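Local coordinates for putative superoxide reductase (PDB 3QZB) that probably reduces superoxide to hydrogen peroxide at an iron centre, using electrons delivered by rubredoxin, at the interface of chains A and B. Sequence-based numbering; all coordinates share one arbitrary frame. Chains: chain A/B, Putative superoxide reductase.

The interface of chains A and B. Residues chain A 44, 112-114; chain B 104, 106.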
# COMPACT_ATOMS: atom_id res chain seq x y z
N LYS A 44 19.79 10.29 -10.94
CA LYS A 44 19.24 9.30 -10.03
C LYS A 44 19.94 9.42 -8.68
O LYS A 44 21.16 9.50 -8.61
CB LYS A 44 19.48 7.90 -10.57
CG LYS A 44 18.64 7.59 -11.74
CD LYS A 44 18.86 6.20 -12.36
CE LYS A 44 17.93 6.00 -13.49
NZ LYS A 44 17.99 4.63 -14.15
N VAL A 112 14.95 5.11 -5.28
CA VAL A 112 15.73 5.93 -6.20
C VAL A 112 14.78 7.00 -6.77
O VAL A 112 13.70 6.68 -7.24
CB VAL A 112 16.31 5.09 -7.33
CG1 VAL A 112 17.05 5.98 -8.33
CG2 VAL A 112 17.22 4.01 -6.78
N VAL A 113 15.22 8.24 -6.68
CA VAL A 113 14.42 9.38 -7.19
C VAL A 113 15.28 10.19 -8.17
O VAL A 113 16.49 10.07 -8.22
CB VAL A 113 13.95 10.31 -6.07
CG1 VAL A 113 12.97 9.58 -5.14
CG2 VAL A 113 15.09 10.93 -5.27
N LYS A 114 14.57 10.95 -9.00
CA LYS A 114 15.18 12.00 -9.82
C LYS A 114 14.52 13.29 -9.39
O LYS A 114 13.29 13.40 -9.43
CB LYS A 114 14.95 11.73 -11.28
CG LYS A 114 15.63 10.53 -11.84
CD LYS A 114 15.28 10.31 -13.27
CE LYS A 114 16.00 9.18 -13.97
NZ LYS A 114 15.68 9.22 -15.44
N TYR B 104 10.41 12.56 -9.25
CA TYR B 104 10.06 11.27 -9.86
C TYR B 104 10.65 10.15 -9.03
O TYR B 104 11.80 10.25 -8.62
CB TYR B 104 10.64 11.14 -11.28
CG TYR B 104 10.14 12.20 -12.26
CD1 TYR B 104 10.64 13.49 -12.24
CD2 TYR B 104 9.17 11.88 -13.18
CE1 TYR B 104 10.15 14.46 -13.11
CE2 TYR B 104 8.70 12.87 -14.07
CZ TYR B 104 9.17 14.16 -14.01
OH TYR B 104 8.66 15.09 -14.91
N GLU B 106 11.82 6.30 -9.31
CA GLU B 106 12.14 5.25 -10.25
C GLU B 106 11.76 3.87 -9.74
O GLU B 106 11.79 3.63 -8.53
CB GLU B 106 13.63 5.27 -10.63
CG GLU B 106 14.06 6.57 -11.35
CD GLU B 106 13.44 6.66 -12.73
OE1 GLU B 106 13.82 5.85 -13.57
OE2 GLU B 106 12.55 7.49 -12.97
O HOH W 1 12.60 3.55 -5.98
O HOH W 2 12.74 8.78 -15.38
O HOH W 3 15.40 3.71 -13.28
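B:Tyr104 and A:Lys114 pair as strand neighbours where strand 103-106 of chain B runs antiparallel to strand 108-115 of chain A. A:Lys114 N donates to B:Tyr104 O at 2.9 Å, and B:Tyr104 N returns a bond of 3.0 Å to A:Lys114 O. Two residues along each strand, B:Glu106 N reaches A:Val112 O at 2.8 Å, and water 1 carries the pairing on between A:Val112 N and B:Glu106 O. This ladder is the tight part of the contact: the backbones lie close, and A:Lys114 O also sits in plane at the edge of the B:Tyr104 ring, 3.9 Å from CD1.

On one face of the ladder the side chains meet more loosely and through water. B:Glu106 bends at chi2 (-69°), which turns its carboxylate towards the extended arm of A:Lys114; the two chains cross obliquely, A:Lys114 CE lying 3.8 Å from B:Glu106 CD. A:Lys44, likewise extended, crosses the glutamate at about a right angle from strand 44-51. Neither lysine nitrogen touches the carboxylate directly. Water 3 links A:Lys44 NZ to B:Glu106 OE1, 2.7 Å from that oxygen, while water 2 joins A:Lys114 NZ to B:Glu106 OE2, and the two nearby lysines probably favour a charged carboxylate. An alanine in place of B:Glu106 would probably leave both lysines without their water-bridged counter-charge and open a gap beside the A:Lys114 methylenes.

The patch, repeated by the two-fold symmetry, adds the short strand 103-106 of one subunit alongside strand 108-115 of the other, and is likely to help hold the four-copy assembly together, if that is the biological form.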